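Local structure of transcriptional regulator (Vibrio vulnificus, 4IVN) at residues Gly91-Cys94 with Asp95-Gln99; Ser213-Ser216 with Ser217-Glu221; Ser264-Glu267 with Thr268-Val272. The protein probably represses transcription of the nan genes for sialic acid catabolism, and binds the sugar phosphate N-acetylmannosamine 6-phosphate in a pocket formed largely by its SIS domain. All blocks are in the same frame, centred on the assembly; numbering follows the deposited sequence.

Contact 1 of 3, residues Gly91-Cys94 with Asp95-Gln99; sequences GDIC and DVSAQ
Ser97 and Ile93 form the tightly packed side of this first helical turn. The hydroxyl OG of Ser97 bonds to Ile93 O at 2.8 Å, while the Ser97 backbone N reaches the same oxygen at 3.1 Å. The two donors arrive from opposite faces of the carbonyl plane, so a single residue grips one acceptor twice. OG is put there by a first torsion of -57°, which sets it beside its own backbone N, and it lies 4.0 Å from Ile93 CG1. Asn252 of the second subunit also bonds to Ser97 OG, and Val249 and Ala109 of that subunit pack on Cys94 and Ala98, so this face of the turn packs against the second subunit.

Helix 93-111 starts here with Asp92 as its N-cap. OD2 of Asp92 accepts from Asp95 N at 3.0 Å through its anti lone pair, and Asp92 O takes the Val96 N-H in a nearly straight bond of 2.9 Å.

The looser side, more open to solvent, is that of Val96 and Gly91. Val96 is exposed; its CG2 branch lies 3.4 Å from Asp92 O and also meets Gly91 O. The two acids occupy a partly exposed place where the second subunit also reaches in. Asp92 OD2 and Asp95 OD1 come within 3.0 Å with their carboxylate planes turned 48° apart. Two acceptors at that distance would be expected to repel, but Arg114 of the second subunit makes a salt bridge to Asp92 OD2 and a weak, longer ion pair with Asp95 OD1, and probably offsets the negative charge.

Contact 2 of 3, residues Ser213-Ser216 with Ser217-Glu221; sequences SPLS and SLSTE
An ST motif opens this serine-rich turn in the SIS domain, in the loop that leads from strand 204-208 to strand 221-224, and the carbonyl of Leu215 is where its two halves meet. Leu215 O accepts from the backbone N of Leu218 at 2.8 Å and from Ser219 OG, also at 2.8 Å. Neither donor lies on a lone pair: each stands about 50° out of the carbonyl plane, and they come from opposite faces of it, so the oxygen is held between a main-chain N-H and a hydroxyl. With a first torsion of -65°, Ser219 OG sits beside its own backbone N and is carried back over the turn, ending 4.0 Å from Leu215 CG. The same hydroxyl is hydrogen-bonded to Ser206 OG of the neighbouring strand, which ties the end of the turn to the sheet.

At the start of the turn, Ser213 OG accepts from Ser216 N at 3.2 Å. Ser216 answers with its own OG, which donates to Ser213 O at 2.7 Å in the plane of that carbonyl and on a lone pair; its first torsion of 49° folds the hydroxyl back between the backbone N and the carbonyl carbon. On the side of Ser217, which is exposed, a water donates to Pro214 O at 2.6 Å and is hydrogen-bonded to Ser217 OG. Leu218 brings CD1 to 3.9 Å from Pro214 O, and Ile191 of helix 188-199 touches both Leu218 and Pro214. Leu215, whose side chain lies about 7 Å from the bound sugar phosphate, packs on Ala194 and Ser182. The arrangement is that of a short 3-10 turn, introduced by an ST motif, within the loop that connects two parallel strands of the SIS-domain sheet.

Contact 3 of 3, residues Ser264-Glu267 with Thr268-Val272; sequences SVQE and TAEVV
Successive i to i+4 backbone bonds run from Ser264 O to Thr268 N through to Glu267 O and Val271 N, the last at 3.0 Å, and make this the C-terminal part of the alpha-helix 261-270. On one flank a threonine hydroxyl turns back on the helix. A first torsion of 55° places Thr268 OG1 between its backbone N and carbonyl carbon, over the preceding turn, 2.8 Å from Ser264 O and 3.2 Å from Val265 O. Either carbonyl could take its one proton. Arg151, a residue of the sugar-phosphate pocket, bonds to Thr268 OG1 through NE and to Val265 O through NH2, which probably helps to hold this pocket residue in place. Val272 touches the bound N-acetylmannosamine 6-phosphate, and the side chain of Ala269 comes to about 5 Å from it.

Leu232 and Pro231 of the second subunit pack on Val265 and Ala269, while Val76 and Met72 of that subunit lie against Gln266 and Glu270. This helix is thus laid against the partner subunit, near the ligand. Val271, by contrast, is exposed, and its CG1 meets the backbone 3.4 Å from Glu267 O.

One turn apart, Gln266 and Glu270 are linked through their side chains, both extended beyond CG and crossing at an angle. The amide and carboxylate planes are 74° apart. Glu270 OE2 also lies 3.5 Å from Gln266 CG, and Gln266 NE2 donates to OE2 at 2.8 Å, approaching from above the carboxylate plane with the oxygen close to the amide's own plane.

The three contacts come in series along the chain and are spread widely over it, with centres 35 to 36 Å apart, and none of them meets another. Contact 1 starts helix 93-111, contact 2 lies in the loop between the last two strands of the five-stranded parallel sheet of the SIS domain, and contact 3 lies on helix 261-270, towards its C-terminal part. Nearest atoms are about 25 Å apart for contacts 1 and 2, and about 23 Å for contacts 2 and 3. Contacts 1 and 3 both meet the second subunit, whereas contact 2 stays within its own chain. Dimer assembly therefore involves segments on both sides of the sheet-forming sequence, and contact 3 reaches the sugar phosphate through Val272.

Contact 1 of 3, residues Gly91-Cys94 with Asp95-Gln99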
ATOM      1  N   GLY A  91     -24.948  -0.820  -1.272  1.00 69.76           N
ATOM      2  CA  GLY A  91     -25.017  -0.715  -2.736  1.00 71.02           C
ATOM      3  C   GLY A  91     -23.998   0.153  -3.493  1.00 71.89           C
ATOM      4  O   GLY A  91     -23.454  -0.292  -4.519  1.00 68.11           O
ATOM      5  N   ASP A  92     -23.749   1.385  -3.022  1.00 65.60           N
ATOM      6  CA  ASP A  92     -22.834   2.354  -3.676  1.00 63.49           C
ATOM      7  C   ASP A  92     -21.340   1.859  -3.785  1.00 63.40           C
ATOM      8  O   ASP A  92     -20.798   1.233  -2.880  1.00 55.84           O
ATOM      9  CB  ASP A  92     -23.060   3.710  -2.989  1.00 64.67           C
ATOM     10  CG  ASP A  92     -21.863   4.628  -2.965  1.00 68.95           C
ATOM     11  OD1 ASP A  92     -21.923   5.703  -3.594  1.00 72.78           O
ATOM     12  OD2 ASP A  92     -20.910   4.375  -2.214  1.00 57.33           O
ATOM     13  N   ILE A  93     -20.708   2.088  -4.926  1.00 59.05           N
ATOM     14  CA  ILE A  93     -19.376   1.525  -5.168  1.00 59.91           C
ATOM     15  C   ILE A  93     -18.385   1.889  -4.075  1.00 55.48           C
ATOM     16  O   ILE A  93     -17.580   1.073  -3.706  1.00 56.94           O
ATOM     17  CB  ILE A  93     -18.853   1.829  -6.588  1.00 63.95           C
ATOM     18  CG1 ILE A  93     -17.700   0.886  -6.961  1.00 69.15           C
ATOM     19  CG2 ILE A  93     -18.435   3.291  -6.716  1.00 70.74           C
ATOM     20  CD1 ILE A  93     -18.103  -0.577  -6.936  1.00 76.48           C
ATOM     21  N   CYS A  94     -18.475   3.082  -3.500  1.00 55.79           N
ATOM     22  CA  CYS A  94     -17.651   3.393  -2.357  1.00 53.36           C
ATOM     23  C   CYS A  94     -17.897   2.485  -1.197  1.00 55.68           C
ATOM     24  O   CYS A  94     -16.947   2.063  -0.535  1.00 48.81           O
ATOM     25  CB  CYS A  94     -17.899   4.805  -1.842  1.00 55.56           C
ATOM     26  SG  CYS A  94     -17.241   6.076  -2.936  1.00 68.24           S
ATOM     27  N   ASP A  95     -19.173   2.255  -0.896  1.00 53.56           N
ATOM     28  CA  ASP A  95     -19.539   1.577   0.331  1.00 52.88           C
ATOM     29  C   ASP A  95     -19.199   0.107   0.225  1.00 48.80           C
ATOM     30  O   ASP A  95     -18.776  -0.518   1.192  1.00 47.88           O
ATOM     31  CB  ASP A  95     -21.028   1.788   0.662  1.00 59.07           C
ATOM     32  CG  ASP A  95     -21.352   3.265   1.025  1.00 63.52           C
ATOM     33  OD1 ASP A  95     -22.248   3.843   0.373  1.00 65.12           O
ATOM     34  OD2 ASP A  95     -20.682   3.856   1.909  1.00 62.19           O
ATOM     35  N   VAL A  96     -19.394  -0.467  -0.948  1.00 45.40           N
ATOM     36  CA  VAL A  96     -19.000  -1.866  -1.152  1.00 44.62           C
ATOM     37  C   VAL A  96     -17.473  -2.047  -1.137  1.00 42.69           C
ATOM     38  O   VAL A  96     -16.948  -3.014  -0.534  1.00 42.06           O
ATOM     39  CB  VAL A  96     -19.584  -2.452  -2.450  1.00 48.61           C
ATOM     40  CG1 VAL A  96     -19.334  -3.965  -2.461  1.00 48.28           C
ATOM     41  CG2 VAL A  96     -21.106  -2.140  -2.568  1.00 46.43           C
ATOM     42  N   SER A  97     -16.728  -1.121  -1.733  1.00 40.76           N
ATOM     43  CA  SER A  97     -15.290  -1.331  -1.809  1.00 41.24           C
ATOM     44  C   SER A  97     -14.743  -1.235  -0.394  1.00 40.75           C
ATOM     45  O   SER A  97     -13.905  -2.050   0.024  1.00 40.30           O
ATOM     46  CB  SER A  97     -14.618  -0.287  -2.716  1.00 42.57           C
ATOM     47  OG  SER A  97     -15.187  -0.314  -4.037  1.00 45.48           O
ATOM     48  N   ALA A  98     -15.255  -0.257   0.374  1.00 42.05           N
ATOM     49  CA  ALA A  98     -14.880  -0.090   1.810  1.00 41.79           C
ATOM     50  C   ALA A  98     -15.290  -1.294   2.645  1.00 45.61           C
ATOM     51  O   ALA A  98     -14.482  -1.818   3.479  1.00 41.70           O
ATOM     52  CB  ALA A  98     -15.513   1.169   2.388  1.00 44.11           C
ATOM     53  N   GLN A  99     -16.516  -1.778   2.418  1.00 45.74           N
ATOM     54  CA  GLN A  99     -16.951  -2.946   3.196  1.00 43.56           C
ATOM     55  C   GLN A  99     -16.090  -4.194   2.978  1.00 41.45           C
ATOM     56  O   GLN A  99     -15.757  -4.865   3.974  1.00 35.07           O
ATOM     57  CB  GLN A  99     -18.443  -3.252   3.056  1.00 47.48           C
ATOM     58  CG  GLN A  99     -18.975  -4.317   4.065  1.00 46.15           C
ATOM     59  CD  GLN A  99     -18.996  -3.813   5.508  1.00 49.52           C
ATOM     60  OE1 GLN A  99     -19.587  -2.774   5.813  1.00 47.86           O
ATOM     61  NE2 GLN A  99     -18.350  -4.553   6.417  1.00 49.20           N
TER

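Contact 2 of 3, residues Ser213-Ser216 with Ser217-Glu221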
ATOM      1  N   SER A 213       1.840 -23.353  -0.231  1.00 34.33           N
ATOM      2  CA  SER A 213       2.206 -22.767  -1.495  1.00 34.29           C
ATOM      3  C   SER A 213       3.641 -23.235  -1.641  1.00 35.78           C
ATOM      4  O   SER A 213       4.236 -23.656  -0.654  1.00 35.38           O
ATOM      5  CB  SER A 213       2.100 -21.215  -1.390  1.00 33.85           C
ATOM      6  OG  SER A 213       3.335 -20.692  -0.810  1.00 32.85           O
ATOM      7  N   PRO A 214       4.220 -23.134  -2.859  1.00 36.80           N
ATOM      8  CA  PRO A 214       5.659 -23.409  -3.071  1.00 37.15           C
ATOM      9  C   PRO A 214       6.566 -22.631  -2.088  1.00 35.29           C
ATOM     10  O   PRO A 214       7.661 -23.105  -1.631  1.00 33.57           O
ATOM     11  CB  PRO A 214       5.874 -22.872  -4.486  1.00 35.96           C
ATOM     12  CG  PRO A 214       4.556 -23.111  -5.199  1.00 38.66           C
ATOM     13  CD  PRO A 214       3.484 -22.954  -4.142  1.00 36.72           C
ATOM     14  N   LEU A 215       6.163 -21.398  -1.810  1.00 35.02           N
ATOM     15  CA  LEU A 215       6.910 -20.542  -0.895  1.00 33.68           C
ATOM     16  C   LEU A 215       6.911 -21.053   0.538  1.00 35.35           C
ATOM     17  O   LEU A 215       7.902 -20.917   1.301  1.00 37.01           O
ATOM     18  CB  LEU A 215       6.444 -19.050  -1.045  1.00 31.71           C
ATOM     19  CG  LEU A 215       7.194 -17.946  -0.246  1.00 32.73           C
ATOM     20  CD1 LEU A 215       8.656 -17.891  -0.661  1.00 34.91           C
ATOM     21  CD2 LEU A 215       6.582 -16.523  -0.513  1.00 26.48           C
ATOM     22  N   SER A 216       5.823 -21.698   0.979  1.00 39.82           N
ATOM     23  CA  SER A 216       5.861 -22.153   2.391  1.00 43.87           C
ATOM     24  C   SER A 216       6.947 -23.155   2.713  1.00 42.67           C
ATOM     25  O   SER A 216       7.478 -23.141   3.807  1.00 44.91           O
ATOM     26  CB  SER A 216       4.484 -22.579   2.927  1.00 43.28           C
ATOM     27  OG  SER A 216       3.941 -23.433   2.006  1.00 43.21           O
ATOM     28  N   SER A 217       7.398 -23.947   1.762  1.00 40.28           N
ATOM     29  CA  SER A 217       8.430 -24.861   2.103  1.00 40.42           C
ATOM     30  C   SER A 217       9.801 -24.150   2.003  1.00 44.89           C
ATOM     31  O   SER A 217      10.821 -24.775   2.155  1.00 44.04           O
ATOM     32  CB  SER A 217       8.356 -26.100   1.163  1.00 48.70           C
ATOM     33  OG  SER A 217       8.997 -25.773  -0.062  1.00 54.10           O
ATOM     34  N   LEU A 218       9.843 -22.832   1.775  1.00 35.34           N
ATOM     35  CA  LEU A 218      11.135 -22.128   1.809  1.00 37.35           C
ATOM     36  C   LEU A 218      11.047 -20.989   2.781  1.00 38.63           C
ATOM     37  O   LEU A 218      11.678 -19.970   2.517  1.00 43.95           O
ATOM     38  CB  LEU A 218      11.457 -21.496   0.414  1.00 38.15           C
ATOM     39  CG  LEU A 218      11.439 -22.417  -0.801  1.00 41.48           C
ATOM     40  CD1 LEU A 218      11.222 -21.554  -2.034  1.00 40.64           C
ATOM     41  CD2 LEU A 218      12.752 -23.218  -0.833  1.00 42.90           C
ATOM     42  N   SER A 219      10.244 -21.143   3.838  1.00 37.47           N
ATOM     43  CA  SER A 219       9.933 -20.052   4.793  1.00 37.09           C
ATOM     44  C   SER A 219      10.257 -20.491   6.195  1.00 38.91           C
ATOM     45  O   SER A 219       9.887 -21.627   6.573  1.00 38.48           O
ATOM     46  CB  SER A 219       8.438 -19.708   4.739  1.00 36.22           C
ATOM     47  OG  SER A 219       8.102 -19.189   3.473  1.00 37.53           O
ATOM     48  N   THR A 220      10.999 -19.671   6.938  1.00 38.05           N
ATOM     49  CA  THR A 220      11.292 -19.950   8.351  1.00 38.09           C
ATOM     50  C   THR A 220      10.007 -19.693   9.142  1.00 39.19           C
ATOM     51  O   THR A 220       9.738 -20.373  10.106  1.00 35.37           O
ATOM     52  CB  THR A 220      12.497 -19.121   8.885  1.00 34.27           C
ATOM     53  OG1 THR A 220      13.595 -19.231   7.961  1.00 37.58           O
ATOM     54  CG2 THR A 220      13.050 -19.597  10.241  1.00 38.08           C
ATOM     55  N   GLU A 221       9.287 -18.620   8.796  1.00 34.90           N
ATOM     56  CA  GLU A 221       8.034 -18.257   9.405  1.00 31.87           C
ATOM     57  C   GLU A 221       7.049 -17.760   8.327  1.00 35.52           C
ATOM     58  O   GLU A 221       7.493 -17.341   7.253  1.00 33.00           O
ATOM     59  CB  GLU A 221       8.235 -17.065  10.370  1.00 31.94           C
ATOM     60  CG  GLU A 221       9.381 -17.202  11.410  1.00 36.88           C
ATOM     61  CD  GLU A 221       9.120 -18.144  12.617  1.00 46.37           C
ATOM     62  OE1 GLU A 221       7.976 -18.690  12.721  1.00 41.04           O
ATOM     63  OE2 GLU A 221      10.079 -18.305  13.492  1.00 47.92           O
TER
HETATM   64  O   HOH W   1       8.863 -24.970  -2.917  1.00 50.24           O

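Contact 3 of 3, residues Ser264-Glu267 with Thr268-Val272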
ATOM      1  N   SER A 264      13.934   6.273  17.055  1.00 37.21           N
ATOM      2  CA  SER A 264      14.127   6.378  15.606  1.00 34.48           C
ATOM      3  C   SER A 264      12.918   6.956  14.948  1.00 33.07           C
ATOM      4  O   SER A 264      13.090   7.663  13.998  1.00 32.85           O
ATOM      5  CB  SER A 264      14.493   5.051  14.844  1.00 36.28           C
ATOM      6  OG  SER A 264      15.785   4.617  15.346  1.00 36.41           O
ATOM      7  N   VAL A 265      11.727   6.625  15.428  1.00 32.02           N
ATOM      8  CA  VAL A 265      10.489   7.177  14.791  1.00 34.47           C
ATOM      9  C   VAL A 265      10.569   8.693  14.883  1.00 33.38           C
ATOM     10  O   VAL A 265      10.259   9.405  13.932  1.00 31.10           O
ATOM     11  CB  VAL A 265       9.204   6.675  15.470  1.00 32.29           C
ATOM     12  CG1 VAL A 265       7.968   7.557  15.067  1.00 33.70           C
ATOM     13  CG2 VAL A 265       8.950   5.156  15.212  1.00 33.58           C
ATOM     14  N   GLN A 266      11.028   9.201  16.033  1.00 31.20           N
ATOM     15  CA  GLN A 266      11.068  10.640  16.226  1.00 31.47           C
ATOM     16  C   GLN A 266      12.158  11.251  15.345  1.00 33.70           C
ATOM     17  O   GLN A 266      11.932  12.234  14.662  1.00 32.72           O
ATOM     18  CB  GLN A 266      11.325  11.002  17.718  1.00 34.85           C
ATOM     19  CG  GLN A 266      11.494  12.517  17.901  1.00 36.53           C
ATOM     20  CD  GLN A 266      11.718  12.909  19.363  1.00 40.23           C
ATOM     21  OE1 GLN A 266      11.194  12.282  20.264  1.00 39.64           O
ATOM     22  NE2 GLN A 266      12.453  13.974  19.578  1.00 39.04           N
ATOM     23  N   GLU A 267      13.370  10.686  15.399  1.00 34.02           N
ATOM     24  CA  GLU A 267      14.453  11.250  14.644  1.00 34.53           C
ATOM     25  C   GLU A 267      14.239  11.200  13.102  1.00 33.60           C
ATOM     26  O   GLU A 267      14.591  12.166  12.416  1.00 31.77           O
ATOM     27  CB  GLU A 267      15.764  10.548  14.983  1.00 37.70           C
ATOM     28  CG  GLU A 267      16.923  11.114  14.131  1.00 37.41           C
ATOM     29  CD  GLU A 267      18.252  10.969  14.835  1.00 48.73           C
ATOM     30  OE1 GLU A 267      18.463   9.936  15.531  1.00 45.70           O
ATOM     31  OE2 GLU A 267      19.070  11.896  14.691  1.00 59.54           O
ATOM     32  N   THR A 268      13.724  10.080  12.585  1.00 27.89           N
ATOM     33  CA  THR A 268      13.357   9.979  11.156  1.00 28.02           C
ATOM     34  C   THR A 268      12.280  11.048  10.751  1.00 29.90           C
ATOM     35  O   THR A 268      12.356  11.575   9.644  1.00 32.56           O
ATOM     36  CB  THR A 268      12.906   8.574  10.696  1.00 25.21           C
ATOM     37  OG1 THR A 268      11.810   8.090  11.509  1.00 28.78           O
ATOM     38  CG2 THR A 268      14.111   7.536  10.835  1.00 27.80           C
ATOM     39  N   ALA A 269      11.377  11.390  11.651  1.00 31.39           N
ATOM     40  CA  ALA A 269      10.360  12.442  11.456  1.00 34.69           C
ATOM     41  C   ALA A 269      10.996  13.818  11.458  1.00 33.69           C
ATOM     42  O   ALA A 269      10.594  14.715  10.703  1.00 32.11           O
ATOM     43  CB  ALA A 269       9.309  12.382  12.605  1.00 34.24           C
ATOM     44  N   GLU A 270      11.934  14.030  12.376  1.00 31.85           N
ATOM     45  CA  GLU A 270      12.654  15.290  12.447  1.00 32.30           C
ATOM     46  C   GLU A 270      13.519  15.616  11.262  1.00 31.81           C
ATOM     47  O   GLU A 270      13.504  16.793  10.797  1.00 29.50           O
ATOM     48  CB  GLU A 270      13.532  15.370  13.760  1.00 31.91           C
ATOM     49  CG  GLU A 270      12.632  15.611  14.999  1.00 37.26           C
ATOM     50  CD  GLU A 270      13.428  15.439  16.287  1.00 45.34           C
ATOM     51  OE1 GLU A 270      14.560  14.968  16.159  1.00 48.67           O
ATOM     52  OE2 GLU A 270      12.924  15.638  17.406  1.00 46.33           O
ATOM     53  N   VAL A 271      14.179  14.629  10.682  1.00 29.03           N
ATOM     54  CA  VAL A 271      15.169  14.999   9.674  1.00 30.47           C
ATOM     55  C   VAL A 271      14.536  15.320   8.290  1.00 29.52           C
ATOM     56  O   VAL A 271      15.262  15.812   7.360  1.00 32.17           O
ATOM     57  CB  VAL A 271      16.331  13.964   9.528  1.00 28.72           C
ATOM     58  CG1 VAL A 271      17.133  13.798  10.860  1.00 30.67           C
ATOM     59  CG2 VAL A 271      15.825  12.627   8.918  1.00 28.94           C
ATOM     60  N   VAL A 272      13.254  14.988   8.125  1.00 29.72           N
ATOM     61  CA  VAL A 272      12.565  15.355   6.878  1.00 31.35           C
ATOM     62  C   VAL A 272      11.825  16.706   6.965  1.00 31.76           C
ATOM     63  O   VAL A 272      11.305  17.226   5.955  1.00 32.93           O
ATOM     64  CB  VAL A 272      11.626  14.239   6.377  1.00 30.83           C
ATOM     65  CG1 VAL A 272      12.491  13.008   6.003  1.00 28.83           C
ATOM     66  CG2 VAL A 272      10.497  13.987   7.415  1.00 28.45           C
TER